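Long-range contacts in 2-oxoglutarate dehydrogenase E3 component (Thermus thermophilus, PDB 2YQU), which probably oxidises the dihydrolipoyl groups of protein lysines back to lipoyl with NAD(+), using one bound FAD per subunit: residues 48-53 with 81-86; 53-58 with 187-192; 73-78 with 164-169. All blocks are in the same frame, centred on the assembly; numbering follows the deposited sequence.

Contact 1: residues 48-53 with 81-86. With FAD (flavin-adenine dinucleotide), chain D.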
loop_
_atom_site.group_PDB
_atom_site.type_symbol
_atom_site.label_atom_id
_atom_site.label_comp_id
_atom_site.label_asym_id
_atom_site.label_seq_id
_atom_site.Cartn_x
_atom_site.Cartn_y
_atom_site.Cartn_z
ATOM N N SER A 48 5.883 2.336 -18.694
ATOM C CA SER A 48 6.027 3.603 -17.979
ATOM C C SER A 48 6.263 3.346 -16.499
ATOM O O SER A 48 7.111 4.001 -15.892
ATOM C CB SER A 48 4.836 4.546 -18.199
ATOM O OG SER A 48 3.602 3.948 -17.850
ATOM N N LYS A 49 5.541 2.386 -15.922
ATOM C CA LYS A 49 5.760 2.052 -14.506
ATOM C C LYS A 49 7.119 1.393 -14.272
ATOM O O LYS A 49 7.744 1.634 -13.242
ATOM C CB LYS A 49 4.599 1.237 -13.917
ATOM C CG LYS A 49 3.603 2.103 -13.109
ATOM C CD LYS A 49 3.244 3.428 -13.830
ATOM C CE LYS A 49 2.050 3.331 -14.705
ATOM N NZ LYS A 49 1.872 4.566 -15.592
ATOM N N ALA A 50 7.592 0.600 -15.228
ATOM C CA ALA A 50 8.955 0.046 -15.166
ATOM C C ALA A 50 9.985 1.174 -15.048
ATOM O O ALA A 50 10.868 1.142 -14.180
ATOM C CB ALA A 50 9.242 -0.829 -16.386
ATOM N N LEU A 51 9.829 2.198 -15.875
ATOM C CA LEU A 51 10.738 3.333 -15.873
ATOM C C LEU A 51 10.583 4.157 -14.604
ATOM O O LEU A 51 11.564 4.610 -14.049
ATOM C CB LEU A 51 10.513 4.234 -17.090
ATOM C CG LEU A 51 10.952 3.655 -18.444
ATOM C CD1 LEU A 51 10.643 4.665 -19.525
ATOM C CD2 LEU A 51 12.425 3.284 -18.486
ATOM N N LEU A 52 9.351 4.342 -14.147
ATOM C CA LEU A 52 9.106 5.144 -12.953
ATOM C C LEU A 52 9.657 4.491 -11.680
ATOM O O LEU A 52 10.268 5.167 -10.847
ATOM C CB LEU A 52 7.610 5.419 -12.783
ATOM C CG LEU A 52 7.069 6.513 -13.711
ATOM C CD1 LEU A 52 5.572 6.355 -13.898
ATOM C CD2 LEU A 52 7.408 7.908 -13.173
ATOM N N GLU A 53 9.427 3.194 -11.516
ATOM C CA GLU A 53 9.871 2.499 -10.307
ATOM C C GLU A 53 11.392 2.495 -10.222
ATOM O O GLU A 53 11.953 2.752 -9.161
ATOM C CB GLU A 53 9.342 1.065 -10.269
ATOM C CG GLU A 53 7.846 0.970 -10.013
ATOM C CD GLU A 53 7.475 1.196 -8.560
ATOM O OE1 GLU A 53 6.307 0.976 -8.203
ATOM O OE2 GLU A 53 8.348 1.577 -7.758
ATOM N N MET A 81 16.574 0.280 -20.062
ATOM C CA MET A 81 15.651 -0.011 -21.157
ATOM C C MET A 81 15.461 -1.518 -21.314
ATOM O O MET A 81 14.380 -1.971 -21.686
ATOM C CB MET A 81 16.153 0.615 -22.460
ATOM C CG MET A 81 16.097 2.130 -22.457
ATOM S SD MET A 81 14.409 2.734 -22.420
ATOM C CE MET A 81 14.678 4.462 -22.278
ATOM N N ALA A 82 16.500 -2.292 -21.006
ATOM C CA ALA A 82 16.421 -3.746 -21.074
ATOM C C ALA A 82 15.429 -4.270 -20.033
ATOM O O ALA A 82 14.662 -5.174 -20.315
ATOM C CB ALA A 82 17.790 -4.372 -20.875
ATOM N N HIS A 83 15.445 -3.687 -18.840
ATOM C CA HIS A 83 14.497 -4.064 -17.795
ATOM C C HIS A 83 13.070 -3.767 -18.269
ATOM O O HIS A 83 12.180 -4.603 -18.138
ATOM C CB HIS A 83 14.785 -3.316 -16.487
ATOM C CG HIS A 83 13.714 -3.490 -15.459
ATOM N ND1 HIS A 83 13.496 -4.688 -14.812
ATOM C CD2 HIS A 83 12.777 -2.631 -14.992
ATOM C CE1 HIS A 83 12.475 -4.553 -13.982
ATOM N NE2 HIS A 83 12.017 -3.319 -14.077
ATOM N N LYS A 84 12.874 -2.578 -18.831
ATOM C CA LYS A 84 11.574 -2.151 -19.335
ATOM C C LYS A 84 11.060 -3.168 -20.342
ATOM O O LYS A 84 9.929 -3.641 -20.237
ATOM C CB LYS A 84 11.695 -0.778 -20.000
ATOM C CG LYS A 84 10.388 -0.218 -20.578
ATOM C CD LYS A 84 10.637 0.967 -21.516
ATOM C CE LYS A 84 11.367 0.538 -22.795
ATOM N NZ LYS A 84 11.305 1.563 -23.864
ATOM N N ASP A 85 11.911 -3.520 -21.295
ATOM C CA ASP A 85 11.529 -4.426 -22.374
ATOM C C ASP A 85 11.204 -5.824 -21.854
ATOM O O ASP A 85 10.290 -6.465 -22.352
ATOM C CB ASP A 85 12.644 -4.539 -23.414
ATOM C CG ASP A 85 12.777 -3.297 -24.271
ATOM O OD1 ASP A 85 13.871 -3.103 -24.844
ATOM O OD2 ASP A 85 11.861 -2.465 -24.428
ATOM N N LYS A 86 11.963 -6.281 -20.864
ATOM C CA LYS A 86 11.780 -7.604 -20.272
ATOM C C LYS A 86 10.454 -7.681 -19.512
ATOM O O LYS A 86 9.760 -8.698 -19.563
ATOM C CB LYS A 86 12.944 -7.908 -19.330
ATOM C CG LYS A 86 12.955 -9.302 -18.747
ATOM C CD LYS A 86 14.288 -9.567 -18.050
ATOM C CE LYS A 86 14.342 -10.946 -17.431
ATOM N NZ LYS A 86 15.736 -11.306 -17.064
HETATM P PA FAD D . -6.075 -0.263 -25.746
HETATM O O1A FAD D . -5.556 0.924 -26.468
HETATM O O2A FAD D . -5.197 -0.684 -24.561
HETATM O O5B FAD D . -6.265 -1.462 -26.789
HETATM C C5B FAD D . -6.845 -1.209 -28.045
HETATM C C4B FAD D . -6.256 -2.207 -29.017
HETATM O O4B FAD D . -7.093 -2.258 -30.155
HETATM C C3B FAD D . -4.866 -1.810 -29.507
HETATM O O3B FAD D . -3.938 -2.832 -29.218
HETATM C C2B FAD D . -5.026 -1.629 -31.005
HETATM O O2B FAD D . -3.915 -2.122 -31.719
HETATM C C1B FAD D . -6.289 -2.421 -31.301
HETATM N N9A FAD D . -7.103 -1.988 -32.441
HETATM C C8A FAD D . -7.642 -0.751 -32.683
HETATM N N7A FAD D . -8.373 -0.810 -33.811
HETATM C C5A FAD D . -8.309 -2.072 -34.296
HETATM C C6A FAD D . -8.860 -2.688 -35.415
HETATM N N6A FAD D . -9.749 -2.084 -36.200
HETATM N N1A FAD D . -8.593 -4.019 -35.610
HETATM C C2A FAD D . -7.813 -4.753 -34.751
HETATM N N3A FAD D . -7.278 -4.137 -33.640
HETATM C C4A FAD D . -7.521 -2.822 -33.437
HETATM N N1 FAD D . -3.824 3.573 -17.586
HETATM C C2 FAD D . -3.891 3.186 -16.264
HETATM O O2 FAD D . -4.950 2.789 -15.768
HETATM N N3 FAD D . -2.764 3.245 -15.483
HETATM C C4 FAD D . -1.572 3.695 -16.003
HETATM O O4 FAD D . -0.573 3.535 -15.322
HETATM C C4X FAD D . -1.483 4.084 -17.340
HETATM N N5 FAD D . -0.285 4.535 -17.872
HETATM C C5X FAD D . -0.236 4.911 -19.213
HETATM C C6 FAD D . 0.972 5.368 -19.746
HETATM C C7 FAD D . 1.042 5.754 -21.092
HETATM C C7M FAD D . 2.383 6.141 -21.657
HETATM C C8 FAD D . -0.090 5.677 -21.898
HETATM C C8M FAD D . 0.017 5.773 -23.398
HETATM C C9 FAD D . -1.296 5.225 -21.361
HETATM C C9A FAD D . -1.379 4.848 -20.015
HETATM N N10 FAD D . -2.585 4.406 -19.466
HETATM C C10 FAD D . -2.626 4.024 -18.134
HETATM C "C1'" FAD D . -3.881 4.427 -20.235
HETATM C "C2'" FAD D . -4.154 3.011 -20.749
HETATM O "O2'" FAD D . -3.094 2.568 -21.583
HETATM C "C3'" FAD D . -5.497 2.902 -21.462
HETATM O "O3'" FAD D . -6.517 3.439 -20.640
HETATM C "C4'" FAD D . -5.842 1.448 -21.760
HETATM O "O4'" FAD D . -4.847 0.862 -22.564
HETATM C "C5'" FAD D . -7.222 1.344 -22.421
HETATM O "O5'" FAD D . -7.497 0.004 -22.765
HETATM P P FAD D . -8.425 -0.340 -24.031
HETATM O O1P FAD D . -8.635 -1.819 -24.090
HETATM O O2P FAD D . -9.681 0.511 -24.043
HETATM O O3P FAD D . -7.590 0.106 -25.338
#
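Lys84 lies across Leu51 where helix 45-63 packs against helix 77-102, and its chain can be followed outward atom by atom. CB sits beside the methyl of Ala50, 4.4 Å between the two CB atoms. CG stands anti to the backbone N (chi1 180°), and the chain then crosses Leu51 obliquely. CD meets the branch point of Leu51, 4.1 Å from its CG, and the chain bends there (chi3 67°). NZ finally leaves the helix pair and hydrogen-bonds to Leu161 O. Around this lysine the packing is apolar: Ala50 CB lies 4.0 Å from Lys84 CA and meets the His83 ring obliquely, and Leu51 CD2 approaches Met81 SD at 4.4 Å. The segment axes are 8.9 Å apart at 141°, nearer antiparallel than parallel. His83 NE2 turns to Ala378 O of the second subunit. At the flavin, Lys49 NZ donates to FAD N5 (3.1 Å), while Ser48 OG takes a bond from the same NZ, which also forms a salt bridge with Glu181. The helices thus meet through aliphatic carbons, a thioether and an imidazole, while Lys84 NZ and His83 NE2 bond beyond the two segments, leaving the 48-53 helix a polar side at the redox cofactor.

Contact 2: residues 53-58 with 187-192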
loop_
_atom_site.group_PDB
_atom_site.type_symbol
_atom_site.label_atom_id
_atom_site.label_comp_id
_atom_site.label_asym_id
_atom_site.label_seq_id
_atom_site.Cartn_x
_atom_site.Cartn_y
_atom_site.Cartn_z
ATOM N N GLU A 53 9.427 3.194 -11.516
ATOM C CA GLU A 53 9.871 2.499 -10.307
ATOM C C GLU A 53 11.392 2.495 -10.222
ATOM O O GLU A 53 11.953 2.752 -9.161
ATOM C CB GLU A 53 9.342 1.065 -10.269
ATOM C CG GLU A 53 7.846 0.970 -10.013
ATOM C CD GLU A 53 7.475 1.196 -8.560
ATOM O OE1 GLU A 53 6.307 0.976 -8.203
ATOM O OE2 GLU A 53 8.348 1.577 -7.758
ATOM N N THR A 54 12.048 2.206 -11.342
ATOM C CA THR A 54 13.504 2.095 -11.383
ATOM C C THR A 54 14.188 3.446 -11.269
ATOM O O THR A 54 15.172 3.569 -10.551
ATOM C CB THR A 54 13.989 1.361 -12.660
ATOM O OG1 THR A 54 13.348 1.894 -13.828
ATOM C CG2 THR A 54 13.593 -0.106 -12.623
ATOM N N THR A 55 13.678 4.459 -11.968
ATOM C CA THR A 55 14.293 5.787 -11.891
ATOM C C THR A 55 14.087 6.378 -10.516
ATOM O O THR A 55 14.920 7.136 -10.045
ATOM C CB THR A 55 13.765 6.769 -12.959
ATOM O OG1 THR A 55 12.333 6.821 -12.935
ATOM C CG2 THR A 55 14.146 6.306 -14.357
ATOM N N GLU A 56 12.981 6.031 -9.864
ATOM C CA GLU A 56 12.726 6.547 -8.527
ATOM C C GLU A 56 13.832 6.104 -7.564
ATOM O O GLU A 56 14.315 6.909 -6.777
ATOM C CB GLU A 56 11.364 6.091 -8.003
ATOM C CG GLU A 56 10.892 6.877 -6.791
ATOM C CD GLU A 56 10.855 6.052 -5.527
ATOM O OE1 GLU A 56 9.778 5.987 -4.889
ATOM O OE2 GLU A 56 11.900 5.468 -5.166
ATOM N N ARG A 57 14.218 4.832 -7.635
ATOM C CA ARG A 57 15.291 4.293 -6.786
ATOM C C ARG A 57 16.613 4.984 -7.097
ATOM O O ARG A 57 17.361 5.356 -6.195
ATOM C CB ARG A 57 15.453 2.783 -7.002
ATOM C CG ARG A 57 14.694 1.924 -6.025
ATOM C CD ARG A 57 13.219 1.908 -6.253
ATOM N NE ARG A 57 12.447 2.361 -5.090
ATOM C CZ ARG A 57 11.136 2.614 -5.118
ATOM N NH1 ARG A 57 10.520 3.021 -4.013
ATOM N NH2 ARG A 57 10.434 2.486 -6.251
ATOM N N ILE A 58 16.890 5.138 -8.384
ATOM C CA ILE A 58 18.101 5.814 -8.847
ATOM C C ILE A 58 18.145 7.248 -8.317
ATOM O O ILE A 58 19.164 7.681 -7.771
ATOM C CB ILE A 58 18.167 5.772 -10.393
ATOM C CG1 ILE A 58 18.512 4.362 -10.850
ATOM C CG2 ILE A 58 19.197 6.770 -10.951
ATOM C CD1 ILE A 58 18.174 4.081 -12.286
ATOM N N HIS A 187 13.563 13.733 -15.993
ATOM C CA HIS A 187 14.079 14.686 -15.014
ATOM C C HIS A 187 14.975 13.983 -13.985
ATOM O O HIS A 187 16.041 14.487 -13.621
ATOM C CB HIS A 187 12.942 15.412 -14.307
ATOM C CG HIS A 187 13.395 16.206 -13.124
ATOM N ND1 HIS A 187 14.172 17.337 -13.242
ATOM C CD2 HIS A 187 13.225 16.002 -11.798
ATOM C CE1 HIS A 187 14.443 17.808 -12.036
ATOM N NE2 HIS A 187 13.879 17.016 -11.143
ATOM N N ARG A 188 14.539 12.812 -13.532
ATOM C CA ARG A 188 15.317 12.015 -12.590
ATOM C C ARG A 188 16.681 11.612 -13.143
ATOM O O ARG A 188 17.613 11.385 -12.380
ATOM C CB ARG A 188 14.556 10.751 -12.223
ATOM C CG ARG A 188 13.375 10.992 -11.358
ATOM C CD ARG A 188 12.467 9.790 -11.285
ATOM N NE ARG A 188 11.418 9.973 -10.291
ATOM C CZ ARG A 188 10.436 9.104 -10.090
ATOM N NH1 ARG A 188 10.386 7.976 -10.783
ATOM N NH2 ARG A 188 9.515 9.355 -9.164
ATOM N N LEU A 189 16.776 11.487 -14.464
ATOM C CA LEU A 189 18.010 11.070 -15.123
ATOM C C LEU A 189 18.874 12.250 -15.592
ATOM O O LEU A 189 19.899 12.047 -16.245
ATOM C CB LEU A 189 17.672 10.150 -16.301
ATOM C CG LEU A 189 16.902 8.878 -15.907
ATOM C CD1 LEU A 189 16.649 8.012 -17.116
ATOM C CD2 LEU A 189 17.634 8.079 -14.830
ATOM N N GLY A 190 18.461 13.468 -15.258
ATOM C CA GLY A 190 19.291 14.649 -15.459
ATOM C C GLY A 190 18.766 15.646 -16.473
ATOM O O GLY A 190 19.409 16.665 -16.735
ATOM N N ALA A 191 17.609 15.355 -17.064
ATOM C CA ALA A 191 17.014 16.251 -18.048
ATOM C C ALA A 191 16.468 17.494 -17.356
ATOM O O ALA A 191 15.905 17.418 -16.259
ATOM C CB ALA A 191 15.900 15.538 -18.829
ATOM N N GLU A 192 16.656 18.644 -17.993
ATOM C CA GLU A 192 15.950 19.860 -17.616
ATOM C C GLU A 192 14.588 19.758 -18.299
ATOM O O GLU A 192 14.505 19.706 -19.528
ATOM C CB GLU A 192 16.694 21.112 -18.092
ATOM C CG GLU A 192 18.081 21.265 -17.490
ATOM C CD GLU A 192 18.784 22.552 -17.894
ATOM O OE1 GLU A 192 18.257 23.297 -18.747
ATOM O OE2 GLU A 192 19.878 22.814 -17.351
#
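Thr55 OG1 accepts from Arg188 NH1 across the contact and donates to Leu51 O one turn back in its own helix, with a weaker bond to Leu52 O. The NH1 bond is 3.1 Å long and nearly straight (N-H...O 164°), with OG1 in the guanidinium plane, at its edge. Arg188 lies in the last turn of helix 177-188, the helix after a GxGxxG turn, consistent with a Rossmann-type NAD(+)-binding region, and so joins that region to helix 45-63, whose first residue is Cys45 of the disulfide. The chain then leaves the helix through a Schellman motif at Gly190, whose phi of 114° calls for glycine. Arg188 runs extended from CG to NE, crossing Thr55 at about a right angle, with CD 3.7 Å from Thr55 CB. Glu56 covers one guanidinium face, its CB 3.5 Å from Arg188 NH1; its carboxylate instead joins a salt-bridge network with Arg57 and Glu53. An alanine at Arg188 would probably leave Thr55 OG1 without its donor and open a gap against Glu56 CB. Beyond the polar bond, Leu189 adds an apolar touch: its CD2 lies 3.9 Å from Thr55 CG2 and 4.4 Å from Ile58 CG2.

Contact 3: residues 73-78 with 164-169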
loop_
_atom_site.group_PDB
_atom_site.type_symbol
_atom_site.label_atom_id
_atom_site.label_comp_id
_atom_site.label_asym_id
_atom_site.label_seq_id
_atom_site.Cartn_x
_atom_site.Cartn_y
_atom_site.Cartn_z
ATOM N N VAL A 73 26.425 6.931 -8.353
ATOM C CA VAL A 73 25.312 6.284 -9.047
ATOM C C VAL A 73 25.307 6.771 -10.492
ATOM O O VAL A 73 25.063 7.944 -10.756
ATOM C CB VAL A 73 23.951 6.603 -8.390
ATOM C CG1 VAL A 73 22.824 5.827 -9.075
ATOM C CG2 VAL A 73 23.987 6.296 -6.907
ATOM N N GLU A 74 25.597 5.861 -11.411
ATOM C CA GLU A 74 25.695 6.164 -12.830
ATOM C C GLU A 74 24.516 5.520 -13.525
ATOM O O GLU A 74 24.273 4.338 -13.356
ATOM C CB GLU A 74 27.002 5.599 -13.412
ATOM C CG GLU A 74 27.308 6.058 -14.838
ATOM C CD GLU A 74 28.351 5.213 -15.565
ATOM O OE1 GLU A 74 28.499 5.409 -16.786
ATOM O OE2 GLU A 74 29.024 4.362 -14.945
ATOM N N LEU A 75 23.790 6.299 -14.317
ATOM C CA LEU A 75 22.750 5.752 -15.170
ATOM C C LEU A 75 23.368 4.762 -16.147
ATOM O O LEU A 75 24.430 5.017 -16.731
ATOM C CB LEU A 75 22.028 6.876 -15.924
ATOM C CG LEU A 75 21.136 6.450 -17.099
ATOM C CD1 LEU A 75 19.936 5.636 -16.620
ATOM C CD2 LEU A 75 20.682 7.667 -17.879
ATOM N N ASP A 76 22.699 3.621 -16.288
ATOM C CA ASP A 76 23.033 2.593 -17.258
ATOM C C ASP A 76 21.799 2.472 -18.147
ATOM O O ASP A 76 20.936 1.625 -17.919
ATOM C CB ASP A 76 23.358 1.281 -16.521
ATOM C CG ASP A 76 23.802 0.165 -17.445
ATOM O OD1 ASP A 76 23.611 0.267 -18.671
ATOM O OD2 ASP A 76 24.330 -0.888 -17.020
ATOM N N LEU A 77 21.708 3.346 -19.148
ATOM C CA LEU A 77 20.503 3.440 -19.973
ATOM C C LEU A 77 20.146 2.146 -20.711
ATOM O O LEU A 77 18.967 1.782 -20.723
ATOM C CB LEU A 77 20.578 4.621 -20.944
ATOM C CG LEU A 77 19.278 5.014 -21.651
ATOM C CD1 LEU A 77 18.108 5.158 -20.684
ATOM C CD2 LEU A 77 19.493 6.310 -22.426
ATOM N N PRO A 78 21.119 1.441 -21.304
ATOM C CA PRO A 78 20.832 0.141 -21.931
ATOM C C PRO A 78 20.214 -0.855 -20.949
ATOM O O PRO A 78 19.273 -1.549 -21.322
ATOM C CB PRO A 78 22.209 -0.354 -22.401
ATOM C CG PRO A 78 23.070 0.856 -22.460
ATOM C CD PRO A 78 22.536 1.820 -21.458
ATOM N N PRO A 164 17.050 7.407 -26.981
ATOM C CA PRO A 164 18.375 6.764 -27.075
ATOM C C PRO A 164 19.468 7.381 -26.173
ATOM O O PRO A 164 20.533 6.783 -26.003
ATOM C CB PRO A 164 18.731 6.910 -28.563
ATOM C CG PRO A 164 17.947 8.099 -29.041
ATOM C CD PRO A 164 16.709 8.161 -28.203
ATOM N N GLU A 165 19.205 8.566 -25.637
ATOM C CA GLU A 165 20.002 9.161 -24.568
ATOM C C GLU A 165 19.119 10.093 -23.750
ATOM O O GLU A 165 18.004 10.417 -24.159
ATOM C CB GLU A 165 21.211 9.921 -25.141
ATOM C CG GLU A 165 20.876 11.169 -25.948
ATOM C CD GLU A 165 20.377 10.877 -27.355
ATOM O OE1 GLU A 165 19.338 11.450 -27.737
ATOM O OE2 GLU A 165 21.012 10.084 -28.087
ATOM N N VAL A 166 19.606 10.527 -22.591
ATOM C CA VAL A 166 18.867 11.487 -21.791
ATOM C C VAL A 166 18.894 12.838 -22.513
ATOM O O VAL A 166 19.970 13.338 -22.847
ATOM C CB VAL A 166 19.459 11.633 -20.385
ATOM C CG1 VAL A 166 18.651 12.634 -19.562
ATOM C CG2 VAL A 166 19.515 10.278 -19.694
ATOM N N PRO A 167 17.727 13.424 -22.773
ATOM C CA PRO A 167 17.683 14.745 -23.409
ATOM C C PRO A 167 18.184 15.806 -22.447
ATOM O O PRO A 167 17.728 15.858 -21.308
ATOM C CB PRO A 167 16.197 14.940 -23.728
ATOM C CG PRO A 167 15.478 14.075 -22.763
ATOM C CD PRO A 167 16.377 12.907 -22.479
ATOM N N LYS A 168 19.128 16.637 -22.883
ATOM C CA LYS A 168 19.597 17.724 -22.036
ATOM C C LYS A 168 18.431 18.631 -21.655
ATOM O O LYS A 168 18.310 19.036 -20.506
ATOM C CB LYS A 168 20.718 18.525 -22.711
ATOM C CG LYS A 168 21.352 19.553 -21.791
ATOM C CD LYS A 168 22.573 20.231 -22.426
ATOM C CE LYS A 168 22.691 21.686 -21.989
ATOM N NZ LYS A 168 21.747 22.566 -22.760
ATOM N N ARG A 169 17.565 18.923 -22.626
ATOM C CA ARG A 169 16.355 19.704 -22.401
ATOM C C ARG A 169 15.157 18.955 -22.996
ATOM O O ARG A 169 15.186 18.545 -24.152
ATOM C CB ARG A 169 16.489 21.098 -23.035
ATOM C CG ARG A 169 17.499 22.012 -22.332
ATOM C CD ARG A 169 17.472 23.468 -22.795
ATOM N NE ARG A 169 17.935 23.638 -24.174
ATOM C CZ ARG A 169 17.872 24.782 -24.865
ATOM N NH1 ARG A 169 17.357 25.885 -24.329
ATOM N NH2 ARG A 169 18.321 24.821 -26.114
#
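Pro164 enters the contact by its backbone: its O lies 3.8 Å from Leu77 CD2, while its CB points away from residues 73-78. At Glu165 the main chain is again what touches, with CA 3.6 Å from the same Leu77 CD2. The bond to its CB points away from the other segment, and OE1 forms a salt bridge with Arg255. Leu77 has CG anti to the backbone N (chi1 -167°), and its CD2 rests against this backbone. On this segment Val166 is the residue that touches with its side chain. Its CG2, set beside its own backbone N, meets Leu75 CD2 at 3.4 Å, tighter than ordinary van der Waals packing, and the two side chains cross obliquely. Leu75 closes strand 68-75, Asp76 takes the N-cap position, and Leu77 begins helix 77-102. The contact therefore seats a strand-to-helix junction on the loop whose last residues, Pro167 and Lys168, lead into strand 169-173 of the parallel Rossmann-type sheet. Behind it, Val166 also packs on Leu189 and Trp186. Across the contact, just before Leu75, Val73 and Glu74 extend an antiparallel ladder with a strand of the second subunit.

Contacts 1 and 2 are buried and share helix 45-63, with Glu53 common to both; their centres lie about 12 Å apart. Contact 3 is at the surface, its centre about 9 Å from that of contact 2 and about 14 Å from that of contact 1, whose helix 77-102 it uses at its N-terminal end. The chemistry changes accordingly. Contact 1 joins helices by apolar packing and reaches the flavin, contact 2 adds a buried arginine-to-threonine bond to its packing, and contact 3 relies on leucine methyls set against a loop. Leu189 ties the last two together, its CD2 lying 3.8 Å from Leu75 CD1. All three touch the second subunit.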